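Hypothetical protein (Uncultured marine organism, PDB 2OD5) is of unknown function but probably binds nucleic acid through a winged helix-turn-helix-like fold. Local coordinates at residues V14-K19 against E36-T41; I61-Y66 against C80-R85. All blocks are in the same frame, centred on the assembly; numbering follows the deposited sequence.

Contact 1 of 2, residues V14-K19 against E36-T41; sequences VRIREK and EHINST. With EDO (1,2-ethanediol), chain F.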
# COMPACT_ATOMS: atom_id res chain seq x y z
N VAL A 14 9.28 6.57 -7.66
CA VAL A 14 8.25 7.29 -8.40
C VAL A 14 7.39 6.37 -9.29
O VAL A 14 6.17 6.52 -9.39
CB VAL A 14 8.87 8.38 -9.29
CG1 VAL A 14 7.84 8.97 -10.26
CG2 VAL A 14 9.52 9.47 -8.43
N ARG A 15 8.05 5.45 -9.98
CA ARG A 15 7.37 4.47 -10.83
C ARG A 15 6.44 3.59 -9.99
O ARG A 15 5.31 3.30 -10.38
CB ARG A 15 8.43 3.60 -11.51
CG ARG A 15 7.99 2.85 -12.73
CD ARG A 15 9.21 2.46 -13.61
NE ARG A 15 10.32 1.89 -12.83
CZ ARG A 15 10.52 0.59 -12.61
NH1 ARG A 15 9.69 -0.33 -13.08
NH2 ARG A 15 11.57 0.20 -11.88
N ILE A 16 6.95 3.15 -8.85
CA ILE A 16 6.20 2.29 -7.92
C ILE A 16 4.96 3.03 -7.41
O ILE A 16 3.86 2.46 -7.40
CB ILE A 16 7.06 1.85 -6.76
CG1 ILE A 16 8.13 0.84 -7.24
CG2 ILE A 16 6.23 1.14 -5.69
CD1 ILE A 16 9.04 0.30 -6.14
N ARG A 17 5.12 4.29 -7.01
CA ARG A 17 3.98 5.09 -6.55
C ARG A 17 2.89 5.19 -7.58
O ARG A 17 1.72 5.11 -7.23
CB ARG A 17 4.38 6.51 -6.17
CG ARG A 17 5.16 6.64 -4.90
CD ARG A 17 5.48 8.11 -4.69
NE ARG A 17 5.97 8.36 -3.35
CZ ARG A 17 6.36 9.55 -2.90
NH1 ARG A 17 6.32 10.61 -3.70
NH2 ARG A 17 6.79 9.69 -1.65
N GLU A 18 3.25 5.41 -8.85
CA GLU A 18 2.24 5.54 -9.89
C GLU A 18 1.49 4.23 -10.10
O GLU A 18 0.28 4.22 -10.32
CB GLU A 18 2.89 6.01 -11.20
CG GLU A 18 3.55 7.38 -11.08
N LYS A 19 2.20 3.11 -10.04
CA LYS A 19 1.54 1.81 -10.16
C LYS A 19 0.57 1.55 -9.02
O LYS A 19 -0.54 1.07 -9.24
CB LYS A 19 2.56 0.68 -10.16
CG LYS A 19 3.34 0.56 -11.41
CD LYS A 19 4.10 -0.75 -11.37
CE LYS A 19 5.08 -0.85 -12.51
NZ LYS A 19 4.50 -1.55 -13.69
N GLU A 36 1.99 -8.08 -4.46
CA GLU A 36 1.90 -9.05 -5.53
C GLU A 36 1.68 -8.35 -6.88
O GLU A 36 2.29 -8.71 -7.88
CB GLU A 36 0.80 -10.09 -5.25
CG GLU A 36 0.73 -11.17 -6.35
CD GLU A 36 -0.25 -12.32 -6.08
OE1 GLU A 36 -1.06 -12.22 -5.14
OE2 GLU A 36 -0.23 -13.30 -6.87
N HIS A 37 0.85 -7.32 -6.90
CA HIS A 37 0.58 -6.57 -8.12
C HIS A 37 1.83 -5.90 -8.64
O HIS A 37 2.17 -6.03 -9.81
CB HIS A 37 -0.49 -5.51 -7.87
CG HIS A 37 -0.74 -4.67 -9.07
ND1 HIS A 37 -1.35 -5.18 -10.19
CD2 HIS A 37 -0.37 -3.40 -9.38
CE1 HIS A 37 -1.40 -4.24 -11.12
NE2 HIS A 37 -0.79 -3.16 -10.66
N ILE A 38 2.49 -5.13 -7.79
CA ILE A 38 3.72 -4.41 -8.12
C ILE A 38 4.80 -5.35 -8.65
O ILE A 38 5.41 -5.16 -9.71
CB ILE A 38 4.26 -3.71 -6.83
CG1 ILE A 38 3.38 -2.50 -6.46
CG2 ILE A 38 5.64 -3.20 -7.00
CD1 ILE A 38 3.31 -1.45 -7.55
N ASN A 39 5.05 -6.39 -7.88
CA ASN A 39 6.10 -7.31 -8.23
C ASN A 39 5.79 -8.16 -9.48
O ASN A 39 6.71 -8.75 -10.06
CB ASN A 39 6.46 -8.20 -7.04
CG ASN A 39 7.31 -7.48 -5.99
OD1 ASN A 39 7.67 -6.32 -6.17
ND2 ASN A 39 7.64 -8.17 -4.90
N SER A 40 4.52 -8.24 -9.87
CA SER A 40 4.12 -8.93 -11.09
C SER A 40 4.35 -8.13 -12.36
O SER A 40 4.25 -8.70 -13.45
CB SER A 40 2.65 -9.36 -11.02
OG SER A 40 1.81 -8.26 -11.29
N THR A 41 4.69 -6.85 -12.25
CA THR A 41 4.78 -5.96 -13.41
C THR A 41 6.06 -5.13 -13.49
O THR A 41 6.09 -4.11 -14.18
CB THR A 41 3.60 -4.99 -13.39
OG1 THR A 41 3.67 -4.19 -12.19
CG2 THR A 41 2.28 -5.78 -13.38
C1 EDO F . 14.37 2.50 -12.13
O1 EDO F . 14.95 3.79 -11.86
C2 EDO F . 13.40 2.63 -13.29
O2 EDO F . 12.32 3.52 -12.96
O HOH W 1 -1.06 -0.43 -11.48
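Lys19 meets Ile38 at a slant between helix 9-23 and helix 31-39, the base of the lysine chain lying against the tip of the isoleucine. In the conformer modelled here, Ile38 turns its chain at chi2 (-59°), which brings the terminal CD1 to 3.5 Å from Lys19 CB. The same methyl group approaches Ile16 more loosely, 4.3 Å from its CG2. Beyond this apolar base the lysine chain runs past Thr41 in the opposite direction to the threonine side chain and bends at its last torsion. Its ammonium nitrogen then meets two oxygens of one residue: NZ lies 3.1 Å from Thr41 O, standing well above the plane of that carbonyl, and makes a weak bond to Thr41 OG1. The hydroxyl is itself tied back, since Thr41 OG1 donates to Ile38 O at 3.2 Å, an acceptor it shares with Thr41 N, both arriving from the same face of the carbonyl. At the other end of Lys19, a water donates to its backbone O at 2.7 Å and also bonds His37 NE2, whose ring stacks with Phe23. Met42 adds a further apolar neighbour to Arg15, Ile16 and Lys19. An alanine in place of Lys19 would keep the CB contact but would probably leave Thr41 O and OG1 without their ammonium partner and the turn after helix 31-39 less firmly tied to helix 9-23. One long side chain thus joins apolar helix packing to a polar grip on the following turn, where the positive charge is met by neutral oxygens.

Contact 2 of 2, residues I61-Y66 against C80-R85; sequences IVKVGY and CEWATR
The Trp82 ring carries the aliphatic part of Lys63 on one face: CB stands 4.1 Å from the centroid of the six-membered ring, a CH-pi contact. Lys63 has CG anti to its backbone N (chi1 -165°), which sets CG above the same face toward the rim, and the two side chains cross obliquely. The indole NE1 is hydrogen-bonded to Thr31, and Leu55 and Ser56 of helix 48-57 also touch Trp82. Ile61 crosses the tryptophan at about a right angle, its CG2 4.0 Å from Trp82 CB. Farther along the same side of the sheet, in the Tyr66 conformer modelled, Cys80 SG lies in the plane of the Tyr66 ring at its edge, 3.6 Å from CD2, a sulfur-aromatic contact. At the other end of the pairing the Arg85 guanidinium receives Val62 CG1 over one face, 3.7 Å from CZ, while NH2 bonds Lys59 O.

Apart from Arg85, which opens helix 85-91, the paired residues belong to the antiparallel hairpin of strands 61-71 and 75-84, consistent with the wing of a winged-helix domain. Val62 and Ala83 form a hydrogen-bonded pair, with Val62 N 2.8 Å from Ala83 O, nearly along the C=O axis. A classic beta bulge then shifts the register: Val64 and Gly65 both face Glu81, whose O accepts a bond from Val64 N and a weak one from Gly65 N. The extended Glu81 side chain brings OE1 to 3.4 Å from Gly65 CA, over a residue with no side chain of its own. A water donates to both Glu81 OE1 and Val64 O, bridging the two across the bulge. Val64 CG1 packs 3.8 Å from Ala83 CB, and Val88 of helix 85-91 touches Val62, Val64 and Ala83.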
# COMPACT_ATOMS: atom_id res chain seq x y z
N ILE A 61 -1.53 8.12 -0.54
CA ILE A 61 -1.96 6.75 -0.26
C ILE A 61 -2.07 6.64 1.23
O ILE A 61 -1.04 6.70 1.92
CB ILE A 61 -0.98 5.72 -0.80
CG1 ILE A 61 -0.84 5.78 -2.31
CG2 ILE A 61 -1.45 4.24 -0.46
CD1 ILE A 61 0.45 5.12 -2.83
N VAL A 62 -3.31 6.47 1.72
CA VAL A 62 -3.63 6.54 3.15
C VAL A 62 -4.00 5.17 3.76
O VAL A 62 -4.61 4.35 3.12
CB VAL A 62 -4.75 7.50 3.44
CG1 VAL A 62 -4.38 8.93 2.97
CG2 VAL A 62 -6.04 7.07 2.80
N LYS A 63 -3.61 4.95 5.01
CA LYS A 63 -3.91 3.66 5.67
C LYS A 63 -5.33 3.71 6.22
O LYS A 63 -5.65 4.60 7.02
CB LYS A 63 -2.94 3.43 6.81
CG LYS A 63 -2.93 2.01 7.32
CD LYS A 63 -2.23 1.91 8.65
CE LYS A 63 -0.78 1.54 8.56
NZ LYS A 63 -0.50 0.11 8.37
N VAL A 64 -6.18 2.79 5.79
CA VAL A 64 -7.58 2.80 6.16
C VAL A 64 -7.99 1.67 7.09
O VAL A 64 -9.11 1.65 7.59
CB VAL A 64 -8.50 2.78 4.92
CG1 VAL A 64 -8.29 4.08 4.10
CG2 VAL A 64 -8.27 1.58 4.07
N GLY A 65 -7.09 0.75 7.33
CA GLY A 65 -7.36 -0.35 8.24
C GLY A 65 -6.16 -1.20 8.52
O GLY A 65 -5.15 -1.13 7.81
N TYR A 66 -6.29 -2.02 9.56
CA TYR A 66 -5.21 -2.80 10.10
C TYR A 66 -5.79 -4.04 10.80
O TYR A 66 -6.79 -3.85 11.50
CB TYR A 66 -4.59 -1.85 11.13
CG TYR A 66 -3.45 -2.33 11.96
CD1 TYR A 66 -3.64 -2.68 13.29
CD2 TYR A 66 -2.15 -2.37 11.45
CE1 TYR A 66 -2.58 -3.09 14.08
CE2 TYR A 66 -1.08 -2.78 12.24
CZ TYR A 66 -1.31 -3.13 13.55
OH TYR A 66 -0.28 -3.55 14.35
N CYS A 80 -2.16 -4.56 6.56
CA CYS A 80 -2.69 -3.18 6.51
C CYS A 80 -3.45 -2.99 5.21
O CYS A 80 -3.15 -3.63 4.19
CB CYS A 80 -1.56 -2.17 6.61
SG CYS A 80 -0.68 -2.28 8.21
N GLU A 81 -4.46 -2.13 5.27
CA GLU A 81 -5.32 -1.83 4.15
C GLU A 81 -5.07 -0.38 3.76
O GLU A 81 -5.01 0.50 4.63
CB GLU A 81 -6.79 -1.97 4.55
CG GLU A 81 -7.18 -3.40 4.93
CD GLU A 81 -8.33 -3.49 5.90
OE1 GLU A 81 -9.02 -2.49 6.17
OE2 GLU A 81 -8.52 -4.58 6.43
N TRP A 82 -4.95 -0.15 2.45
CA TRP A 82 -4.60 1.16 1.93
C TRP A 82 -5.55 1.60 0.83
O TRP A 82 -6.05 0.77 0.07
CB TRP A 82 -3.20 1.08 1.35
CG TRP A 82 -2.17 0.62 2.25
CD1 TRP A 82 -1.80 -0.68 2.47
CD2 TRP A 82 -1.38 1.41 3.13
NE1 TRP A 82 -0.79 -0.74 3.39
CE2 TRP A 82 -0.52 0.52 3.82
CE3 TRP A 82 -1.27 2.78 3.37
CZ2 TRP A 82 0.42 0.96 4.72
CZ3 TRP A 82 -0.31 3.21 4.28
CH2 TRP A 82 0.49 2.28 4.95
N ALA A 83 -5.75 2.91 0.71
CA ALA A 83 -6.63 3.51 -0.29
C ALA A 83 -5.98 4.78 -0.79
O ALA A 83 -5.14 5.36 -0.10
CB ALA A 83 -7.98 3.84 0.35
N THR A 84 -6.39 5.27 -1.94
CA THR A 84 -5.95 6.60 -2.32
C THR A 84 -6.70 7.61 -1.48
O THR A 84 -7.85 7.40 -1.11
CB THR A 84 -6.13 6.89 -3.81
OG1 THR A 84 -7.53 7.03 -4.11
CG2 THR A 84 -5.46 5.81 -4.71
N ARG A 85 -6.09 8.77 -1.25
CA ARG A 85 -6.78 9.84 -0.51
C ARG A 85 -8.05 10.28 -1.22
O ARG A 85 -9.07 10.62 -0.58
CB ARG A 85 -5.83 11.02 -0.30
CG ARG A 85 -6.33 12.07 0.62
CD ARG A 85 -5.33 13.16 0.82
NE ARG A 85 -4.11 12.70 1.49
CZ ARG A 85 -3.96 12.65 2.81
NH1 ARG A 85 -4.94 13.02 3.63
NH2 ARG A 85 -2.82 12.23 3.31
O HOH W 2 -10.81 -0.45 6.45

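In the fold
Contact 1 joins helix 9-23 to helix 31-39 and the turn after it, whereas contact 2 joins the two strands of the hairpin; no helix or strand is common to both. Their centres lie 16 Å apart and they do not touch, but helix 9-23 links them, since its Ile20 and Lys21 reach Ile61. Both are partly buried. Contact 1 is small, 252 Å², and rests mainly on side chains, with a buried isoleucine pair giving way to a polar, exposed turn. Contact 2 buries 663 Å² and rests on backbone hydrogen bonds; its buried residues gather near Ile61 and Ala83, while its exposed residues lie about the bulge and Tyr66, and at Arg85 at the other end.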